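Local coordinates for dTDP-4-dehydrorhamnose reductase (Yersinia enterocolitica, PDB 5U9C), which probably catalyses the NADPH-dependent reduction of dTDP-4-dehydro-beta-L-rhamnose to dTDP-L-rhamnose, a step in the synthesis of this activated sugar, at residues G191-A196 / F217-T222; Y118-I123 / I262-M267; L150-G155 / N201-A206. All blocks are in the same frame, centred on the assembly; numbering follows the deposited sequence. Where two conformers were deposited one is given.

Contact 1: residues G191-A196 / F217-T222; sequences GSITSA and FASSGT
Ile193 and Thr194 meet Phe217, Ala218 and Ser219 in a buried, largely polar contact between a strand and a loop. The strand is 190-195; the loop begins where strand 213-217 of the Rossmann sheet ends and leads to strand 223-224. Between the two segments one direct backbone bond forms, from Ser219 N to Ile193 O at 2.8 Å. Beside it, Thr194 OG1, anti to its own carbonyl carbon (chi1 -63°), donates to Phe217 O over 2.7 Å, in the carbonyl plane and on a lone pair. The same hydroxyl accepts from Gly155 N, tying in the residue that follows strand 149-154. Thr194 CG2 reaches the edge of the Phe217 ring in its plane, 3.9 Å from CD1. Farther along, Gly191 O receives a CA-H contact from Thr222 CA at 3.4 Å. Water completes the pairing: one molecule connects Ile193 N with the carbonyl oxygens of Ser219 and Gly221, and another connects Ser195 N with Ser219 OG, which also bonds Asp282. Where the irregular loop departs from strand pairing, a threonine hydroxyl and ordered water thus satisfy backbone polar atoms that a regular sheet would match directly.

Contact 2: residues Y118-I123 / I262-M267; sequences YNELDI and IESIYM
Tyr118 pairs with Ile262 in a short parallel bridge, its O accepting from Glu263 N at 2.9 Å, while its ring leads away to stack on Phe110. At Asn119 the chain enters a type I turn that ends at Asp122. Asn119 CA gives a CA-H contact to Glu263 O (3.2 Å), and OD1 takes Leu121 N in an Asx turn. The Asn119 side chain crosses that of Ile265 obliquely, Asn119 ND2 lying 3.6 Å from Ile265 CG2, and a water links Asn119 ND2 to Glu263 OE2, itself bonded to His246 of a third subunit.

Glu120 makes the central polar grip. The chain bends at chi2 (90°), which turns CD aside, and the carboxylate meets two consecutive residues: OE2 accepts from Ser264 OG on its syn lone pair at 2.5 Å, and OE1 is met on the syn side by Ile265 N at 2.9 Å, 15° out of the carboxylate plane. His216 N also bonds OE2. Ser264 OG in turn accepts from Tyr266 N and Met267 N, an ST turn and ST motif that hold the donor in place. Glu120 CB lies 3.8 Å from Tyr266 CE2, the two side chains sliding past each other in opposite directions. Leu121 crosses Ile265 at about a right angle, CG to CD1 3.8 Å. Asp122 OD2 closes back on Asn119 N with its anti lone pair.

Tyr129 of a second subunit packs on Asn119 and Leu121. Within the chain, the paired loops follow strands 117-118 and 261-262, and Leu215 of strand 213-217 touches Glu120 and Tyr266.

Contact 3: residues L150-G155 / N201-A206; sequences LIIRAG and NFIIWA
Leu150 and Ile152 project from strand 149-154 onto Phe202, Ile203 and Ala206 of helix 196-209, the packing of a helix on the parallel sheet in an alpha/beta Rossmann-type fold. Strand and helix segments run nearly antiparallel, at 167°, with axes 11.6 Å apart at closest approach. Side chains alone bridge that gap, and all the contacts are apolar.

Their conformations decide which branch does the touching. In Ile152, CD1 is anti to CA (chi2 178°), an extended arm that carries this methyl out to the helix. There it arrives at the edge of the Phe202 ring, near the ring plane, 3.9 Å from CE2, the two side chains crossing obliquely. The same methyl lies 4.1 Å from Ile203 CG1, so a single carbon serves two consecutive helix residues. The CB of Phe202 points toward the strand and CG is anti to the backbone N (chi1 175°); the ring also meets that of Phe217.

Residues alternate along the strand: Ile151 and Arg153 face the other side of the sheet, where helix 129-144 covers them and Arg153 forms a salt bridge with Glu138. On the side of helix 196-209, Leu102 of the adjoining strand 100-106 touches Leu150, Ile152 and Ile203 and continues the apolar layer. One helical turn beyond Phe202, Ala206 offers only a methyl, and Leu150 meets it with one branch: CD2 lies 3.8 Å from Ala206 CB.

All three contacts are largely buried, yet their chemistry follows their place. Contact 3, within the Rossmann layer, is purely apolar and covers the least area. Contact 1 sets a loop against a strand and contact 2 pairs two loops that leave short strands; both depend on hydrogen bonds and water. Contact 2 lies where other subunits meet the chain, whereas no other chain touches contacts 1 and 3. Strand 190-195 of contact 1 passes straight into helix 196-209 of contact 3, and Phe217 N probably bonds Arg153 O, within the pairing of strands 149-154 and 213-217. Ile262 touches both other contacts: its N probably bonds Ser192 OG, and its CD1 lies against the backbone of Arg153 to Gly155.

Contact 1: residues G191-A196 / F217-T222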
loop_
_atom_site.group_PDB
_atom_site.type_symbol
_atom_site.label_atom_id
_atom_site.label_comp_id
_atom_site.label_asym_id
_atom_site.label_seq_id
_atom_site.Cartn_x
_atom_site.Cartn_y
_atom_site.Cartn_z
ATOM N N GLY D 191 -7.603 -19.948 -4.008
ATOM C CA GLY D 191 -7.929 -20.436 -2.666
ATOM C C GLY D 191 -7.471 -21.868 -2.504
ATOM O O GLY D 191 -6.753 -22.389 -3.348
ATOM N N SER D 192 -7.873 -22.483 -1.394
ATOM C CA SER D 192 -7.579 -23.865 -1.079
ATOM C C SER D 192 -8.888 -24.566 -0.726
ATOM O O SER D 192 -9.795 -23.964 -0.112
ATOM C CB SER D 192 -6.624 -23.931 0.121
ATOM O OG SER D 192 -5.360 -23.349 -0.188
ATOM N N ILE D 193 -9.002 -25.840 -1.080
ATOM C CA ILE D 193 -10.225 -26.564 -0.737
ATOM C C ILE D 193 -10.062 -27.352 0.569
ATOM O O ILE D 193 -8.970 -27.812 0.915
ATOM C CB ILE D 193 -10.699 -27.523 -1.859
ATOM C CG1 ILE D 193 -9.626 -28.536 -2.224
ATOM C CG2 ILE D 193 -11.135 -26.740 -3.095
ATOM C CD1 ILE D 193 -10.083 -29.536 -3.265
ATOM N N THR D 194 -11.164 -27.485 1.286
ATOM C CA THR D 194 -11.236 -28.272 2.502
ATOM C C THR D 194 -12.363 -29.282 2.351
ATOM O O THR D 194 -13.542 -28.907 2.209
ATOM C CB THR D 194 -11.539 -27.406 3.738
ATOM O OG1 THR D 194 -10.476 -26.473 3.951
ATOM C CG2 THR D 194 -11.674 -28.289 5.001
ATOM N N SER D 195 -12.007 -30.560 2.389
ATOM C CA SER D 195 -12.996 -31.642 2.355
ATOM C C SER D 195 -13.711 -31.695 3.697
ATOM O O SER D 195 -13.070 -31.919 4.732
ATOM C CB SER D 195 -12.312 -32.994 2.098
ATOM O OG SER D 195 -13.173 -34.072 2.451
ATOM N N ALA D 196 -15.026 -31.482 3.695
ATOM C CA ALA D 196 -15.804 -31.540 4.936
ATOM C C ALA D 196 -15.677 -32.920 5.612
ATOM O O ALA D 196 -15.587 -32.986 6.835
ATOM C CB ALA D 196 -17.273 -31.184 4.702
ATOM N N PHE D 217 -6.802 -26.116 8.166
ATOM C CA PHE D 217 -7.110 -27.454 7.682
ATOM C C PHE D 217 -7.604 -27.364 6.236
ATOM O O PHE D 217 -8.749 -26.951 5.964
ATOM C CB PHE D 217 -8.126 -28.176 8.594
ATOM C CG PHE D 217 -8.273 -29.654 8.277
ATOM C CD1 PHE D 217 -9.071 -30.070 7.225
ATOM C CD2 PHE D 217 -7.589 -30.615 9.001
ATOM C CE1 PHE D 217 -9.197 -31.404 6.907
ATOM C CE2 PHE D 217 -7.720 -31.961 8.689
ATOM C CZ PHE D 217 -8.527 -32.353 7.641
ATOM N N ALA D 218 -6.721 -27.740 5.309
ATOM C CA ALA D 218 -7.034 -27.687 3.879
ATOM C C ALA D 218 -6.126 -28.582 3.054
ATOM O O ALA D 218 -4.973 -28.848 3.441
ATOM C CB ALA D 218 -6.904 -26.253 3.375
ATOM N N SER D 219 -6.641 -29.018 1.906
ATOM C CA SER D 219 -5.857 -29.808 0.977
ATOM C C SER D 219 -4.705 -28.940 0.451
ATOM O O SER D 219 -4.813 -27.707 0.390
ATOM C CB SER D 219 -6.723 -30.292 -0.190
ATOM O OG SER D 219 -7.810 -31.074 0.256
ATOM N N SER D 220 -3.619 -29.597 0.071
ATOM C CA SER D 220 -2.445 -28.913 -0.447
ATOM C C SER D 220 -2.715 -28.389 -1.861
ATOM O O SER D 220 -3.176 -29.138 -2.726
ATOM C CB SER D 220 -1.252 -29.878 -0.453
ATOM O OG SER D 220 -0.102 -29.277 -1.007
ATOM N N GLY D 221 -2.439 -27.108 -2.090
ATOM C CA GLY D 221 -2.636 -26.510 -3.408
ATOM C C GLY D 221 -3.385 -25.198 -3.324
ATOM O O GLY D 221 -4.337 -25.065 -2.547
ATOM N N THR D 222 -2.910 -24.224 -4.096
ATOM C CA THR D 222 -3.533 -22.900 -4.207
ATOM C C THR D 222 -4.021 -22.861 -5.631
ATOM O O THR D 222 -3.226 -22.743 -6.552
ATOM C CB THR D 222 -2.519 -21.790 -3.917
ATOM O OG1 THR D 222 -2.001 -22.005 -2.613
ATOM C CG2 THR D 222 -3.172 -20.435 -3.948
HETATM O O HOH W 1 -2.584 -22.715 -0.185
HETATM O O HOH W 2 -6.365 -26.849 -1.788
HETATM O O HOH W 3 -9.306 -31.211 2.732
#

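Contact 2: residues Y118-I123 / I262-M267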
loop_
_atom_site.group_PDB
_atom_site.type_symbol
_atom_site.label_atom_id
_atom_site.label_comp_id
_atom_site.label_asym_id
_atom_site.label_seq_id
_atom_site.Cartn_x
_atom_site.Cartn_y
_atom_site.Cartn_z
ATOM N N TYR D 118 -1.204 -18.443 3.060
ATOM C CA TYR D 118 -1.007 -18.036 4.445
ATOM C C TYR D 118 -0.948 -19.246 5.406
ATOM O O TYR D 118 -1.787 -20.170 5.317
ATOM C CB TYR D 118 -2.163 -17.115 4.897
ATOM C CG TYR D 118 -2.328 -15.874 4.040
ATOM C CD1 TYR D 118 -3.118 -15.892 2.898
ATOM C CD2 TYR D 118 -1.669 -14.686 4.368
ATOM C CE1 TYR D 118 -3.242 -14.775 2.099
ATOM C CE2 TYR D 118 -1.782 -13.555 3.571
ATOM C CZ TYR D 118 -2.583 -13.600 2.446
ATOM O OH TYR D 118 -2.706 -12.471 1.672
ATOM N N ASN D 119 0.018 -19.231 6.328
ATOM C CA ASN D 119 0.097 -20.261 7.365
ATOM C C ASN D 119 -0.309 -19.676 8.737
ATOM O O ASN D 119 -0.666 -18.479 8.828
ATOM C CB ASN D 119 1.466 -20.954 7.370
ATOM C CG ASN D 119 2.591 -20.038 7.763
ATOM O OD1 ASN D 119 2.469 -19.239 8.711
ATOM N ND2 ASN D 119 3.723 -20.172 7.068
ATOM N N GLU D 120 -0.283 -20.506 9.780
ATOM C CA GLU D 120 -0.706 -20.082 11.120
ATOM C C GLU D 120 0.132 -18.933 11.750
ATOM O O GLU D 120 -0.329 -18.292 12.685
ATOM C CB GLU D 120 -0.824 -21.267 12.096
ATOM C CG GLU D 120 -1.850 -22.352 11.724
ATOM C CD GLU D 120 -1.294 -23.482 10.846
ATOM O OE1 GLU D 120 -0.257 -23.293 10.183
ATOM O OE2 GLU D 120 -1.916 -24.571 10.805
ATOM N N LEU D 121 1.333 -18.666 11.232
ATOM C CA LEU D 121 2.138 -17.534 11.714
ATOM C C LEU D 121 1.769 -16.205 11.039
ATOM O O LEU D 121 2.110 -15.128 11.565
ATOM C CB LEU D 121 3.646 -17.775 11.556
ATOM C CG LEU D 121 4.264 -18.668 12.605
ATOM C CD1 LEU D 121 5.758 -18.868 12.333
ATOM C CD2 LEU D 121 4.051 -18.082 14.005
ATOM N N ASP D 122 1.105 -16.268 9.882
ATOM C CA ASP D 122 0.708 -15.050 9.182
ATOM C C ASP D 122 -0.331 -14.316 10.035
ATOM O O ASP D 122 -1.125 -14.944 10.712
ATOM C CB ASP D 122 0.229 -15.374 7.776
ATOM C CG ASP D 122 1.375 -15.644 6.841
ATOM O OD1 ASP D 122 2.083 -14.666 6.523
ATOM O OD2 ASP D 122 1.582 -16.804 6.405
ATOM N N ILE D 123 -0.271 -12.992 10.067
ATOM C CA ILE D 123 -1.193 -12.218 10.912
ATOM C C ILE D 123 -2.408 -11.846 10.078
ATOM O O ILE D 123 -2.257 -11.224 9.032
ATOM C CB ILE D 123 -0.525 -10.965 11.478
ATOM C CG1 ILE D 123 0.806 -11.342 12.125
ATOM C CG2 ILE D 123 -1.431 -10.289 12.500
ATOM C CD1 ILE D 123 1.598 -10.149 12.598
ATOM N N ILE D 262 -4.646 -21.173 2.030
ATOM C CA ILE D 262 -4.080 -21.457 3.350
ATOM C C ILE D 262 -3.298 -22.769 3.360
ATOM O O ILE D 262 -3.623 -23.708 2.623
ATOM C CB ILE D 262 -5.133 -21.504 4.461
ATOM C CG1 ILE D 262 -6.326 -22.373 4.070
ATOM C CG2 ILE D 262 -5.616 -20.096 4.800
ATOM C CD1 ILE D 262 -7.221 -22.695 5.255
ATOM N N GLU D 263 -2.231 -22.790 4.145
ATOM C CA GLU D 263 -1.431 -23.990 4.362
ATOM C C GLU D 263 -1.111 -24.059 5.854
ATOM O O GLU D 263 -1.313 -23.071 6.594
ATOM C CB GLU D 263 -0.178 -24.012 3.482
ATOM C CG GLU D 263 0.857 -22.974 3.795
ATOM C CD GLU D 263 1.869 -22.837 2.670
ATOM O OE1 GLU D 263 1.480 -22.491 1.549
ATOM O OE2 GLU D 263 3.061 -23.039 2.914
ATOM N N SER D 264 -0.710 -25.237 6.318
ATOM C CA SER D 264 -0.409 -25.415 7.736
ATOM C C SER D 264 1.032 -25.747 7.964
ATOM O O SER D 264 1.628 -26.533 7.222
ATOM C CB SER D 264 -1.254 -26.531 8.342
ATOM O OG SER D 264 -0.982 -26.687 9.739
ATOM N N ILE D 265 1.590 -25.140 8.999
ATOM C CA ILE D 265 2.941 -25.478 9.453
ATOM C C ILE D 265 2.864 -26.332 10.713
ATOM O O ILE D 265 3.888 -26.742 11.228
ATOM C CB ILE D 265 3.772 -24.234 9.769
ATOM C CG1 ILE D 265 3.019 -23.306 10.739
ATOM C CG2 ILE D 265 4.079 -23.514 8.473
ATOM C CD1 ILE D 265 3.859 -22.170 11.300
ATOM N N TYR D 266 1.657 -26.583 11.228
ATOM C CA TYR D 266 1.501 -27.359 12.467
ATOM C C TYR D 266 0.794 -28.714 12.347
ATOM O O TYR D 266 0.804 -29.472 13.307
ATOM C CB TYR D 266 0.757 -26.527 13.547
ATOM C CG TYR D 266 1.443 -25.233 13.992
ATOM C CD1 TYR D 266 2.818 -25.180 14.206
ATOM C CD2 TYR D 266 0.701 -24.110 14.306
ATOM C CE1 TYR D 266 3.435 -24.022 14.637
ATOM C CE2 TYR D 266 1.308 -22.942 14.746
ATOM C CZ TYR D 266 2.676 -22.905 14.910
ATOM O OH TYR D 266 3.298 -21.766 15.336
HETATM N N MSE D 267 0.184 -29.018 11.206
HETATM C CA MSE D 267 -0.546 -30.284 11.067
HETATM C C MSE D 267 0.378 -31.475 11.142
HETATM O O MSE D 267 0.004 -32.510 11.704
HETATM C CB MSE D 267 -1.382 -30.290 9.795
HETATM C CG MSE D 267 -2.596 -29.371 9.963
HETATM SE SE MSE D 267 -4.043 -30.239 10.982
HETATM C CE MSE D 267 -4.108 -31.757 9.749
HETATM O O HOH W 4 4.371 -21.886 4.889
#

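Contact 3: residues L150-G155 / N201-A206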
loop_
_atom_site.group_PDB
_atom_site.type_symbol
_atom_site.label_atom_id
_atom_site.label_comp_id
_atom_site.label_asym_id
_atom_site.label_seq_id
_atom_site.Cartn_x
_atom_site.Cartn_y
_atom_site.Cartn_z
ATOM N N LEU D 150 -9.987 -24.639 20.441
ATOM C CA LEU D 150 -9.384 -25.018 19.172
ATOM C C LEU D 150 -10.078 -24.212 18.073
ATOM O O LEU D 150 -11.316 -24.245 17.943
ATOM C CB LEU D 150 -9.504 -26.511 18.895
ATOM C CG LEU D 150 -8.911 -26.981 17.555
ATOM C CD1 LEU D 150 -7.442 -26.601 17.413
ATOM C CD2 LEU D 150 -9.076 -28.477 17.359
ATOM N N ILE D 151 -9.287 -23.473 17.308
ATOM C CA ILE D 151 -9.791 -22.682 16.188
ATOM C C ILE D 151 -9.227 -23.318 14.937
ATOM O O ILE D 151 -7.994 -23.473 14.809
ATOM C CB ILE D 151 -9.340 -21.223 16.297
ATOM C CG1 ILE D 151 -10.081 -20.556 17.459
ATOM C CG2 ILE D 151 -9.602 -20.471 14.988
ATOM C CD1 ILE D 151 -9.475 -19.236 17.896
ATOM N N ILE D 152 -10.117 -23.735 14.042
ATOM C CA ILE D 152 -9.717 -24.355 12.787
ATOM C C ILE D 152 -10.175 -23.474 11.641
ATOM O O ILE D 152 -11.370 -23.145 11.522
ATOM C CB ILE D 152 -10.328 -25.734 12.587
ATOM C CG1 ILE D 152 -10.009 -26.648 13.773
ATOM C CG2 ILE D 152 -9.823 -26.337 11.269
ATOM C CD1 ILE D 152 -10.641 -28.022 13.659
ATOM N N ARG D 153 -9.238 -23.101 10.791
ATOM C CA ARG D 153 -9.559 -22.301 9.623
ATOM C C ARG D 153 -9.643 -23.231 8.424
ATOM O O ARG D 153 -8.697 -23.954 8.116
ATOM C CB ARG D 153 -8.520 -21.201 9.390
ATOM C CG ARG D 153 -8.347 -20.233 10.553
ATOM C CD ARG D 153 -7.454 -19.057 10.173
ATOM N NE ARG D 153 -7.265 -18.099 11.250
ATOM C CZ ARG D 153 -6.109 -17.724 11.797
ATOM N NH1 ARG D 153 -4.932 -18.173 11.353
ATOM N NH2 ARG D 153 -6.128 -16.821 12.769
ATOM N N ALA D 154 -10.817 -23.243 7.796
ATOM C CA ALA D 154 -11.074 -24.021 6.584
ATOM C C ALA D 154 -11.120 -23.056 5.403
ATOM O O ALA D 154 -11.415 -21.872 5.561
ATOM C CB ALA D 154 -12.404 -24.764 6.688
ATOM N N GLY D 155 -10.817 -23.574 4.228
ATOM C CA GLY D 155 -10.834 -22.800 2.999
ATOM C C GLY D 155 -12.184 -22.989 2.313
ATOM O O GLY D 155 -13.236 -22.894 2.956
ATOM N N ASN D 201 -13.469 -36.095 10.243
ATOM C CA ASN D 201 -12.608 -37.106 10.841
ATOM C C ASN D 201 -11.558 -36.469 11.763
ATOM O O ASN D 201 -11.268 -37.015 12.836
ATOM C CB ASN D 201 -11.938 -37.952 9.756
ATOM C CG ASN D 201 -12.944 -38.794 8.958
ATOM O OD1 ASN D 201 -14.005 -39.170 9.468
ATOM N ND2 ASN D 201 -12.601 -39.108 7.713
ATOM N N PHE D 202 -10.999 -35.335 11.336
ATOM C CA PHE D 202 -10.007 -34.631 12.133
ATOM C C PHE D 202 -10.631 -34.106 13.422
ATOM O O PHE D 202 -10.009 -34.179 14.489
ATOM C CB PHE D 202 -9.330 -33.472 11.384
ATOM C CG PHE D 202 -8.394 -32.686 12.262
ATOM C CD1 PHE D 202 -7.107 -33.141 12.494
ATOM C CD2 PHE D 202 -8.828 -31.558 12.933
ATOM C CE1 PHE D 202 -6.247 -32.447 13.331
ATOM C CE2 PHE D 202 -7.984 -30.876 13.793
ATOM C CZ PHE D 202 -6.697 -31.315 13.983
ATOM N N ILE D 203 -11.852 -33.586 13.318
ATOM C CA ILE D 203 -12.554 -33.053 14.469
ATOM C C ILE D 203 -12.821 -34.147 15.521
ATOM O O ILE D 203 -12.670 -33.885 16.721
ATOM C CB ILE D 203 -13.838 -32.328 14.051
ATOM C CG1 ILE D 203 -13.461 -31.009 13.361
ATOM C CG2 ILE D 203 -14.707 -32.052 15.260
ATOM C CD1 ILE D 203 -14.626 -30.252 12.773
ATOM N N ILE D 204 -13.206 -35.350 15.082
ATOM C CA ILE D 204 -13.451 -36.462 16.015
ATOM C C ILE D 204 -12.142 -36.767 16.766
ATOM O O ILE D 204 -12.127 -36.935 17.988
ATOM C CB ILE D 204 -13.992 -37.708 15.275
ATOM C CG1 ILE D 204 -15.342 -37.396 14.597
ATOM C CG2 ILE D 204 -14.125 -38.904 16.221
ATOM C CD1 ILE D 204 -16.476 -37.064 15.549
ATOM N N TRP D 205 -11.040 -36.787 16.029
ATOM C CA TRP D 205 -9.725 -37.012 16.616
ATOM C C TRP D 205 -9.393 -35.893 17.606
ATOM O O TRP D 205 -8.901 -36.161 18.702
ATOM C CB TRP D 205 -8.649 -37.109 15.511
ATOM C CG TRP D 205 -7.229 -37.195 16.012
ATOM C CD1 TRP D 205 -6.508 -38.326 16.238
ATOM C CD2 TRP D 205 -6.365 -36.096 16.355
ATOM N NE1 TRP D 205 -5.248 -38.007 16.699
ATOM C CE2 TRP D 205 -5.138 -36.648 16.791
ATOM C CE3 TRP D 205 -6.515 -34.708 16.352
ATOM C CZ2 TRP D 205 -4.064 -35.857 17.202
ATOM C CZ3 TRP D 205 -5.441 -33.916 16.759
ATOM C CH2 TRP D 205 -4.233 -34.495 17.179
ATOM N N ALA D 206 -9.712 -34.656 17.229
ATOM C CA ALA D 206 -9.399 -33.474 18.048
ATOM C C ALA D 206 -10.158 -33.450 19.359
ATOM O O ALA D 206 -9.613 -33.069 20.390
ATOM C CB ALA D 206 -9.673 -32.201 17.265
#